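Local coordinates for protein ferulic acid esterase, AmCE1/Fae1A (Anaeromyces mucronatus, PDB 5CXX) that probably acts as a feruloyl esterase of the alpha/beta-hydrolase fold, hydrolysing ester bonds to ferulic acid, which is bound in its pocket, at residues S214-V225 with E242-H253; T145-C153 with I165-Y175. All blocks are in the same frame, centred on the assembly; numbering follows the deposited sequence.

Contact 1 of 2, residues S214-V225 with E242-H253; sequences SLIDCGTNDSVV and EHIWFEVPGADH. With FER (3-(4-hydroxy-3-methoxyphenyl)-2-propenoic acid), chain D.
D252 OD1 takes three donors: the hydroxyl of S223 (OG to OD1 2.9 Å) on its syn lone pair, H253 N on the anti one, and S223 N from above the carboxylate plane, 3.0 Å from OD1. The carboxylate thus ties S223 to the backbone of H253. H253 presents its ring edge to D222, whose carboxylate is turned 71° from the ring; ND1 donates to OD2, the modelled length too short to trust. V224 N closes an Asx turn on D222 OD1 and V225 N adds the Asx-motif bond. V224 CB sits over the centre of the histidine ring, 3.6 Å from its centroid, a CH-pi contact, while NE2 bonds S156 OG and, weakly, FER O2 at 3.4 Å. S156, H253 and D222 have the arrangement of a Ser-His-Asp triad, consistent with an esterase. Strands 213-219 and 244-248 pair in parallel, I244 N bonding S214 O (2.8 Å) and V248 N bonding C218 O (2.9 Å), with a weak link from C218 N to F246 O. F246 (chi1 67°) lays a ring face on D217 CB. Helix 228-238 packs against I216 and C218, helix 255-266 against L215 and D217, and strand 175-179 flanks 213-219 opposite 244-248, an edge strand.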
loop_
_atom_site.group_PDB
_atom_site.type_symbol
_atom_site.label_atom_id
_atom_site.label_comp_id
_atom_site.label_asym_id
_atom_site.label_seq_id
_atom_site.Cartn_x
_atom_site.Cartn_y
_atom_site.Cartn_z
ATOM N N SER A 214 5.699 -3.444 9.746
ATOM C CA SER A 214 5.135 -4.306 8.697
ATOM C C SER A 214 3.782 -4.703 9.222
ATOM O O SER A 214 3.703 -5.188 10.354
ATOM C CB SER A 214 6.039 -5.532 8.470
ATOM O OG SER A 214 5.356 -6.408 7.612
ATOM N N LEU A 215 2.702 -4.413 8.480
ATOM C CA LEU A 215 1.364 -4.697 9.013
ATOM C C LEU A 215 0.571 -5.383 7.959
ATOM O O LEU A 215 0.553 -4.915 6.813
ATOM C CB LEU A 215 0.658 -3.408 9.427
ATOM C CG LEU A 215 -0.791 -3.488 9.960
ATOM C CD1 LEU A 215 -1.079 -2.346 10.972
ATOM C CD2 LEU A 215 -1.883 -3.500 8.818
ATOM N N ILE A 216 -0.159 -6.427 8.341
ATOM C CA ILE A 216 -0.981 -7.182 7.407
ATOM C C ILE A 216 -2.345 -7.383 8.058
ATOM O O ILE A 216 -2.422 -7.729 9.258
ATOM C CB ILE A 216 -0.396 -8.580 7.126
ATOM C CG1 ILE A 216 0.994 -8.483 6.566
ATOM C CG2 ILE A 216 -1.323 -9.335 6.140
ATOM C CD1 ILE A 216 1.644 -9.908 6.389
ATOM N N ASP A 217 -3.433 -7.144 7.285
ATOM C CA ASP A 217 -4.759 -7.547 7.780
ATOM C C ASP A 217 -5.551 -8.235 6.704
ATOM O O ASP A 217 -5.109 -8.342 5.530
ATOM C CB ASP A 217 -5.579 -6.361 8.428
ATOM C CG ASP A 217 -6.386 -5.496 7.404
ATOM O OD1 ASP A 217 -5.954 -5.364 6.266
ATOM O OD2 ASP A 217 -7.467 -4.970 7.792
ATOM N N CYS A 218 -6.695 -8.749 7.123
ATOM C CA CYS A 218 -7.631 -9.376 6.183
ATOM C C CYS A 218 -8.954 -9.600 6.879
ATOM O O CYS A 218 -8.965 -9.877 8.086
ATOM C CB CYS A 218 -7.086 -10.744 5.679
ATOM S SG CYS A 218 -8.010 -11.411 4.239
ATOM N N GLY A 219 -10.082 -9.503 6.152
ATOM C CA GLY A 219 -11.344 -9.985 6.671
ATOM C C GLY A 219 -11.268 -11.487 6.997
ATOM O O GLY A 219 -10.519 -12.251 6.379
ATOM N N THR A 220 -12.111 -11.941 7.907
ATOM C CA THR A 220 -12.162 -13.394 8.214
ATOM C C THR A 220 -12.890 -14.145 7.070
ATOM O O THR A 220 -12.776 -15.356 6.961
ATOM C CB THR A 220 -12.903 -13.695 9.506
ATOM O OG1 THR A 220 -14.169 -13.049 9.450
ATOM C CG2 THR A 220 -12.092 -13.135 10.723
ATOM N N ASN A 221 -13.582 -13.408 6.191
ATOM C CA ASN A 221 -14.449 -14.050 5.193
ATOM C C ASN A 221 -14.191 -13.443 3.826
ATOM O O ASN A 221 -15.136 -13.099 3.105
ATOM C CB ASN A 221 -15.913 -13.888 5.554
ATOM C CG ASN A 221 -16.263 -14.640 6.841
ATOM O OD1 ASN A 221 -15.955 -14.189 7.953
ATOM N ND2 ASN A 221 -16.834 -15.836 6.687
ATOM N N ASP A 222 -12.907 -13.315 3.486
ATOM C CA ASP A 222 -12.533 -12.673 2.225
ATOM C C ASP A 222 -12.640 -13.749 1.128
ATOM O O ASP A 222 -11.818 -14.669 1.076
ATOM C CB ASP A 222 -11.111 -12.080 2.305
ATOM C CG ASP A 222 -10.785 -11.256 1.079
ATOM O OD1 ASP A 222 -11.012 -11.753 -0.053
ATOM O OD2 ASP A 222 -10.290 -10.128 1.224
ATOM N N SER A 223 -13.620 -13.558 0.240
ATOM C CA SER A 223 -13.953 -14.522 -0.810
ATOM C C SER A 223 -12.966 -14.430 -2.016
ATOM O O SER A 223 -13.009 -15.317 -2.924
ATOM C CB SER A 223 -15.392 -14.263 -1.307
ATOM O OG SER A 223 -15.451 -12.957 -1.818
ATOM N N VAL A 224 -12.069 -13.446 -2.019
ATOM C CA VAL A 224 -11.191 -13.227 -3.175
ATOM C C VAL A 224 -9.769 -13.715 -2.854
ATOM O O VAL A 224 -9.186 -14.420 -3.704
ATOM C CB VAL A 224 -11.150 -11.767 -3.572
ATOM C CG1 VAL A 224 -10.112 -11.443 -4.714
ATOM C CG2 VAL A 224 -12.567 -11.339 -4.009
ATOM N N VAL A 225 -9.244 -13.360 -1.670
ATOM C CA VAL A 225 -7.881 -13.807 -1.363
ATOM C C VAL A 225 -7.840 -14.854 -0.233
ATOM O O VAL A 225 -6.778 -15.350 0.061
ATOM C CB VAL A 225 -6.922 -12.616 -1.006
ATOM C CG1 VAL A 225 -6.868 -11.581 -2.198
ATOM C CG2 VAL A 225 -7.309 -11.884 0.320
ATOM N N GLU A 242 9.514 -9.421 12.231
ATOM C CA GLU A 242 8.541 -8.772 13.130
ATOM C C GLU A 242 7.480 -8.051 12.304
ATOM O O GLU A 242 7.805 -7.367 11.318
ATOM C CB GLU A 242 9.211 -7.749 14.037
ATOM C CG GLU A 242 10.297 -6.951 13.321
ATOM C CD GLU A 242 11.347 -6.330 14.274
ATOM O OE1 GLU A 242 11.462 -6.806 15.431
ATOM O OE2 GLU A 242 12.075 -5.392 13.847
ATOM N N HIS A 243 6.214 -8.233 12.695
ATOM C CA HIS A 243 5.108 -7.625 11.970
ATOM C C HIS A 243 3.851 -7.725 12.793
ATOM O O HIS A 243 3.790 -8.411 13.862
ATOM C CB HIS A 243 4.891 -8.311 10.601
ATOM C CG HIS A 243 4.385 -9.722 10.750
ATOM N ND1 HIS A 243 5.194 -10.739 11.233
ATOM C CD2 HIS A 243 3.140 -10.234 10.632
ATOM C CE1 HIS A 243 4.465 -11.845 11.337
ATOM N NE2 HIS A 243 3.216 -11.558 11.019
ATOM N N ILE A 244 2.850 -6.986 12.363
ATOM C CA ILE A 244 1.559 -6.993 12.984
ATOM C C ILE A 244 0.584 -7.721 12.084
ATOM O O ILE A 244 0.580 -7.442 10.864
ATOM C CB ILE A 244 1.061 -5.533 13.108
ATOM C CG1 ILE A 244 1.983 -4.766 14.085
ATOM C CG2 ILE A 244 -0.433 -5.449 13.502
ATOM C CD1 ILE A 244 1.847 -3.183 13.902
ATOM N N TRP A 245 -0.238 -8.583 12.664
ATOM C CA TRP A 245 -1.255 -9.290 11.904
ATOM C C TRP A 245 -2.572 -9.263 12.674
ATOM O O TRP A 245 -2.553 -9.510 13.891
ATOM C CB TRP A 245 -0.797 -10.747 11.666
ATOM C CG TRP A 245 -1.916 -11.748 11.380
ATOM C CD1 TRP A 245 -2.297 -12.763 12.202
ATOM C CD2 TRP A 245 -2.739 -11.886 10.168
ATOM N NE1 TRP A 245 -3.293 -13.526 11.626
ATOM C CE2 TRP A 245 -3.604 -12.996 10.398
ATOM C CE3 TRP A 245 -2.864 -11.166 8.972
ATOM C CZ2 TRP A 245 -4.521 -13.436 9.465
ATOM C CZ3 TRP A 245 -3.829 -11.600 8.024
ATOM C CH2 TRP A 245 -4.622 -12.727 8.280
ATOM N N PHE A 246 -3.676 -8.956 11.943
ATOM C CA PHE A 246 -4.981 -9.118 12.589
ATOM C C PHE A 246 -6.053 -9.336 11.550
ATOM O O PHE A 246 -5.856 -9.017 10.365
ATOM C CB PHE A 246 -5.361 -7.898 13.466
ATOM C CG PHE A 246 -5.624 -6.621 12.681
ATOM C CD1 PHE A 246 -4.556 -5.790 12.343
ATOM C CD2 PHE A 246 -6.918 -6.292 12.255
ATOM C CE1 PHE A 246 -4.749 -4.615 11.592
ATOM C CE2 PHE A 246 -7.139 -5.069 11.487
ATOM C CZ PHE A 246 -6.032 -4.268 11.171
ATOM N N GLU A 247 -7.185 -9.866 12.019
ATOM C CA GLU A 247 -8.326 -10.163 11.100
ATOM C C GLU A 247 -9.517 -9.325 11.473
ATOM O O GLU A 247 -9.800 -9.094 12.639
ATOM C CB GLU A 247 -8.671 -11.676 11.126
ATOM C CG GLU A 247 -7.539 -12.487 10.563
ATOM C CD GLU A 247 -7.855 -13.962 10.683
ATOM O OE1 GLU A 247 -7.767 -14.564 11.773
ATOM O OE2 GLU A 247 -8.150 -14.589 9.671
ATOM N N VAL A 248 -10.257 -8.883 10.456
ATOM C CA VAL A 248 -11.418 -8.031 10.681
ATOM C C VAL A 248 -12.649 -8.913 10.693
ATOM O O VAL A 248 -12.926 -9.591 9.694
ATOM C CB VAL A 248 -11.518 -6.982 9.550
ATOM C CG1 VAL A 248 -12.729 -6.103 9.824
ATOM C CG2 VAL A 248 -10.172 -6.168 9.524
ATOM N N PRO A 249 -13.344 -9.011 11.839
ATOM C CA PRO A 249 -14.346 -10.070 11.965
ATOM C C PRO A 249 -15.573 -9.884 11.032
ATOM O O PRO A 249 -16.155 -8.788 11.048
ATOM C CB PRO A 249 -14.758 -10.004 13.454
ATOM C CG PRO A 249 -14.399 -8.656 13.868
ATOM C CD PRO A 249 -13.176 -8.250 13.089
ATOM N N GLY A 250 -15.881 -10.928 10.259
ATOM C CA GLY A 250 -17.000 -10.926 9.342
ATOM C C GLY A 250 -16.747 -10.151 8.052
ATOM O O GLY A 250 -17.611 -10.162 7.173
ATOM N N ALA A 251 -15.592 -9.492 7.909
ATOM C CA ALA A 251 -15.334 -8.729 6.696
ATOM C C ALA A 251 -14.898 -9.569 5.512
ATOM O O ALA A 251 -14.346 -10.655 5.633
ATOM C CB ALA A 251 -14.293 -7.634 6.953
ATOM N N ASP A 252 -15.248 -9.056 4.336
ATOM C CA ASP A 252 -14.938 -9.703 3.067
ATOM C C ASP A 252 -13.892 -8.832 2.372
ATOM O O ASP A 252 -13.169 -8.067 3.019
ATOM C CB ASP A 252 -16.233 -9.831 2.250
ATOM C CG ASP A 252 -16.224 -10.963 1.196
ATOM O OD1 ASP A 252 -15.262 -11.109 0.398
ATOM O OD2 ASP A 252 -17.275 -11.655 1.079
ATOM N N HIS A 253 -13.803 -8.945 1.043
ATOM C CA HIS A 253 -12.873 -8.153 0.226
ATOM C C HIS A 253 -13.510 -6.752 0.062
ATOM O O HIS A 253 -14.161 -6.450 -0.947
ATOM C CB HIS A 253 -12.644 -8.846 -1.136
ATOM C CG HIS A 253 -11.237 -8.721 -1.684
ATOM N ND1 HIS A 253 -10.098 -9.061 -0.964
ATOM C CD2 HIS A 253 -10.803 -8.286 -2.893
ATOM C CE1 HIS A 253 -9.036 -8.855 -1.704
ATOM N NE2 HIS A 253 -9.439 -8.383 -2.887
HETATM C C4 FER D . -5.570 -14.363 -7.558
HETATM C C5 FER D . -6.800 -13.955 -6.967
HETATM C C6 FER D . -7.011 -12.636 -6.690
HETATM C C3 FER D . -4.567 -13.397 -7.760
HETATM C C2 FER D . -4.768 -12.065 -7.513
HETATM C C1 FER D . -5.976 -11.680 -6.959
HETATM C C10 FER D . -2.369 -12.960 -8.279
HETATM C C7 FER D . -6.198 -10.227 -6.712
HETATM C C8 FER D . -7.399 -9.662 -6.502
HETATM C C9 FER D . -7.461 -8.155 -6.261
HETATM O O1 FER D . -6.429 -7.413 -6.279
HETATM O O2 FER D . -8.592 -7.635 -6.073
HETATM O O4 FER D . -5.248 -15.648 -7.875
HETATM O O3 FER D . -3.424 -13.916 -8.293
HETATM O O HOH W 1 -10.461 -8.710 3.508
HETATM O O HOH W 2 -8.115 -13.791 7.249
#

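Contact 2 of 2, residues T145-C153 with I165-Y175; sequences TGRENTALC and IGYMRSDLIGY
Hydrogen bonds join the two segments at two places. R147 reaches across with NE and NH2, which both donate side-on to the carbonyl oxygen of S170, NE at 2.8 Å and NH2 at 2.9 Å; S170 O lies close to the guanidinium plane, and the bend of the arginine at chi3 (-57°) turns both nitrogens toward it. NH2 also bonds Q210 O, and G174 CA lies over one face of the guanidinium. Further along, T150 O accepts from G174 N at 3.0 Å, in the carbonyl plane, and weakly from Y175 N, while L152 N donates to Y175 O at 2.8 Å. These last bonds start the parallel pairing of strand 150-155 with strand 175-179, the two strands of a beta-alpha-beta unit whose connection is helix 157-168. Apolar contacts join L152 and T150 of the strand to I165 of the helix and I173 of the loop after it: L152, its CG anti to the backbone N (chi1 179°), sets CD2 3.7 Å from I165 CB, and its CB meets I173 CG2. T150 CG2 touches I173 CD1, the side chains crossing at about a right angle. On the other face of the sheet A151 CB packs on Y175 CB at 3.8 Å. The tyrosine ring turns its edge to the carbonyl oxygens of T150 and E148, and meets F270 edge-to-face.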
loop_
_atom_site.group_PDB
_atom_site.type_symbol
_atom_site.label_atom_id
_atom_site.label_comp_id
_atom_site.label_asym_id
_atom_site.label_seq_id
_atom_site.Cartn_x
_atom_site.Cartn_y
_atom_site.Cartn_z
ATOM N N THR A 145 13.223 12.447 2.330
ATOM C CA THR A 145 13.663 11.191 1.716
ATOM C C THR A 145 14.199 10.257 2.808
ATOM O O THR A 145 14.387 10.657 3.958
ATOM C CB THR A 145 14.779 11.397 0.705
ATOM O OG1 THR A 145 15.829 12.128 1.350
ATOM C CG2 THR A 145 14.256 12.231 -0.494
ATOM N N GLY A 146 14.464 9.024 2.394
ATOM C CA GLY A 146 15.036 8.047 3.322
ATOM C C GLY A 146 13.933 7.085 3.765
ATOM O O GLY A 146 12.741 7.429 3.786
ATOM N N ARG A 147 14.327 5.898 4.243
ATOM C CA ARG A 147 13.306 4.889 4.542
ATOM C C ARG A 147 12.395 5.308 5.732
ATOM O O ARG A 147 11.216 4.923 5.766
ATOM C CB ARG A 147 13.987 3.548 4.812
ATOM C CG ARG A 147 14.852 3.515 6.103
ATOM C CD ARG A 147 15.753 2.269 6.118
ATOM N NE ARG A 147 14.895 1.068 6.009
ATOM C CZ ARG A 147 14.400 0.436 7.061
ATOM N NH1 ARG A 147 14.657 0.844 8.300
ATOM N NH2 ARG A 147 13.604 -0.631 6.847
ATOM N N GLU A 148 12.895 6.081 6.664
ATOM C CA GLU A 148 12.087 6.501 7.769
ATOM C C GLU A 148 10.953 7.431 7.376
ATOM O O GLU A 148 10.090 7.684 8.133
ATOM C CB GLU A 148 12.983 7.152 8.825
ATOM C CG GLU A 148 13.567 8.484 8.436
ATOM C CD GLU A 148 14.840 8.483 7.557
ATOM O OE1 GLU A 148 15.208 7.502 6.928
ATOM O OE2 GLU A 148 15.468 9.551 7.511
ATOM N N ASN A 149 11.023 7.940 6.166
ATOM C CA ASN A 149 10.050 8.915 5.607
ATOM C C ASN A 149 9.283 8.349 4.467
ATOM O O ASN A 149 8.644 9.097 3.743
ATOM C CB ASN A 149 10.772 10.193 5.172
ATOM C CG ASN A 149 11.425 10.839 6.368
ATOM O OD1 ASN A 149 10.745 11.067 7.380
ATOM N ND2 ASN A 149 12.742 11.025 6.327
ATOM N N THR A 150 9.306 7.033 4.289
ATOM C CA THR A 150 8.724 6.421 3.089
ATOM C C THR A 150 7.856 5.225 3.498
ATOM O O THR A 150 8.363 4.246 4.084
ATOM C CB THR A 150 9.825 5.937 2.153
ATOM O OG1 THR A 150 10.698 7.038 1.818
ATOM C CG2 THR A 150 9.206 5.443 0.818
ATOM N N ALA A 151 6.549 5.279 3.205
ATOM C CA ALA A 151 5.629 4.157 3.470
ATOM C C ALA A 151 5.018 3.644 2.198
ATOM O O ALA A 151 4.855 4.392 1.222
ATOM C CB ALA A 151 4.499 4.597 4.407
ATOM N N LEU A 152 4.719 2.338 2.199
ATOM C CA LEU A 152 4.151 1.690 1.011
ATOM C C LEU A 152 3.061 0.762 1.485
ATOM O O LEU A 152 3.340 -0.156 2.305
ATOM C CB LEU A 152 5.255 0.918 0.241
ATOM C CG LEU A 152 4.742 0.170 -1.015
ATOM C CD1 LEU A 152 4.250 1.206 -2.061
ATOM C CD2 LEU A 152 5.925 -0.631 -1.586
ATOM N N CYS A 153 1.813 0.999 1.053
ATOM C CA CYS A 153 0.746 0.114 1.464
ATOM C C CYS A 153 -0.223 -0.098 0.290
ATOM O O CYS A 153 -0.078 0.531 -0.741
ATOM C CB CYS A 153 -0.013 0.647 2.716
ATOM S SG CYS A 153 -0.791 2.305 2.479
ATOM N N ILE A 165 7.719 -5.439 -2.537
ATOM C CA ILE A 165 8.681 -4.355 -2.644
ATOM C C ILE A 165 9.250 -4.026 -1.274
ATOM O O ILE A 165 10.469 -3.765 -1.097
ATOM C CB ILE A 165 8.022 -3.118 -3.302
ATOM C CG1 ILE A 165 7.631 -3.413 -4.760
ATOM C CG2 ILE A 165 9.026 -1.931 -3.218
ATOM C CD1 ILE A 165 6.680 -2.298 -5.322
ATOM N N GLY A 166 8.385 -3.979 -0.250
ATOM C CA GLY A 166 8.810 -3.589 1.107
ATOM C C GLY A 166 9.817 -4.568 1.699
ATOM O O GLY A 166 10.649 -4.134 2.526
ATOM N N TYR A 167 9.755 -5.852 1.313
ATOM C CA TYR A 167 10.744 -6.781 1.846
ATOM C C TYR A 167 11.949 -6.878 0.907
ATOM O O TYR A 167 13.110 -6.936 1.435
ATOM C CB TYR A 167 10.134 -8.183 2.124
ATOM C CG TYR A 167 9.472 -8.156 3.484
ATOM C CD1 TYR A 167 8.147 -7.717 3.606
ATOM C CD2 TYR A 167 10.170 -8.564 4.627
ATOM C CE1 TYR A 167 7.530 -7.650 4.863
ATOM C CE2 TYR A 167 9.586 -8.482 5.911
ATOM C CZ TYR A 167 8.248 -8.032 6.002
ATOM O OH TYR A 167 7.713 -7.947 7.280
ATOM N N MET A 168 11.754 -6.818 -0.412
ATOM C CA MET A 168 12.950 -6.960 -1.261
ATOM C C MET A 168 13.786 -5.687 -1.221
ATOM O O MET A 168 15.025 -5.797 -1.418
ATOM C CB MET A 168 12.595 -7.257 -2.717
ATOM C CG MET A 168 11.892 -8.660 -2.898
ATOM S SD MET A 168 12.826 -10.127 -2.259
ATOM C CE MET A 168 12.248 -10.282 -0.570
ATOM N N ARG A 169 13.128 -4.539 -0.989
ATOM C CA ARG A 169 13.840 -3.251 -0.944
ATOM C C ARG A 169 13.466 -2.516 0.339
ATOM O O ARG A 169 13.104 -1.301 0.326
ATOM C CB ARG A 169 13.538 -2.416 -2.203
ATOM C CG ARG A 169 14.198 -2.937 -3.495
ATOM C CD ARG A 169 15.750 -3.119 -3.407
ATOM N NE ARG A 169 16.412 -1.869 -2.981
ATOM C CZ ARG A 169 16.893 -0.990 -3.841
ATOM N NH1 ARG A 169 16.715 -1.126 -5.187
ATOM N NH2 ARG A 169 17.558 0.099 -3.387
ATOM N N SER A 170 13.669 -3.227 1.444
ATOM C CA SER A 170 13.424 -2.663 2.762
ATOM C C SER A 170 14.387 -1.511 3.059
ATOM O O SER A 170 14.159 -0.726 3.969
ATOM C CB SER A 170 13.564 -3.744 3.836
ATOM O OG SER A 170 14.888 -4.283 3.863
ATOM N N ASP A 171 15.483 -1.445 2.305
ATOM C CA ASP A 171 16.380 -0.274 2.459
ATOM C C ASP A 171 15.729 1.039 2.026
ATOM O O ASP A 171 16.172 2.111 2.505
ATOM C CB ASP A 171 17.698 -0.500 1.696
ATOM C CG ASP A 171 17.521 -0.562 0.180
ATOM O OD1 ASP A 171 16.646 -1.319 -0.266
ATOM O OD2 ASP A 171 18.351 0.031 -0.517
ATOM N N LEU A 172 14.723 0.978 1.121
ATOM C CA LEU A 172 14.028 2.183 0.653
ATOM C C LEU A 172 12.724 2.454 1.401
ATOM O O LEU A 172 12.285 3.637 1.473
ATOM C CB LEU A 172 13.728 1.996 -0.860
ATOM C CG LEU A 172 14.965 1.831 -1.734
ATOM C CD1 LEU A 172 14.444 1.850 -3.192
ATOM C CD2 LEU A 172 16.011 2.924 -1.602
ATOM N N ILE A 173 12.076 1.381 1.884
ATOM C CA ILE A 173 10.715 1.440 2.411
ATOM C C ILE A 173 10.760 1.168 3.912
ATOM O O ILE A 173 11.048 0.020 4.324
ATOM C CB ILE A 173 9.819 0.382 1.759
ATOM C CG1 ILE A 173 9.826 0.401 0.183
ATOM C CG2 ILE A 173 8.381 0.531 2.272
ATOM C CD1 ILE A 173 9.439 1.771 -0.392
ATOM N N GLY A 174 10.437 2.170 4.716
ATOM C CA GLY A 174 10.486 2.005 6.190
ATOM C C GLY A 174 9.214 1.323 6.720
ATOM O O GLY A 174 9.270 0.629 7.728
ATOM N N TYR A 175 8.049 1.525 6.081
ATOM C CA TYR A 175 6.754 1.119 6.638
ATOM C C TYR A 175 5.989 0.404 5.542
ATOM O O TYR A 175 5.823 0.996 4.448
ATOM C CB TYR A 175 5.915 2.353 7.125
ATOM C CG TYR A 175 6.659 3.182 8.124
ATOM C CD1 TYR A 175 7.607 4.142 7.700
ATOM C CD2 TYR A 175 6.462 2.989 9.502
ATOM C CE1 TYR A 175 8.306 4.869 8.632
ATOM C CE2 TYR A 175 7.158 3.728 10.412
ATOM C CZ TYR A 175 8.068 4.662 9.985
ATOM O OH TYR A 175 8.676 5.332 11.063
#

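Both contacts belong to the same central sheet and follow one another along the chain, contact 2 closing before contact 1 opens. Strands 150-155, 175-179, 213-219 and 244-248 lie in that order, so contact 2 pairs the first two and contact 1 the last two. Their centres are 22 Å apart, yet Y167 OH, on helix 157-168, comes within 2.8 Å of S214 OG, a probable hydrogen bond at the start of strand 213-219. Toward the ligand, contact 1 supplies V224 and H253 to the ferulic acid pocket. Contact 2 includes strand 150-155, which runs on to S156, the probable nucleophile, on an elbow before helix 157-168; its probable partner histidine lies in contact 1.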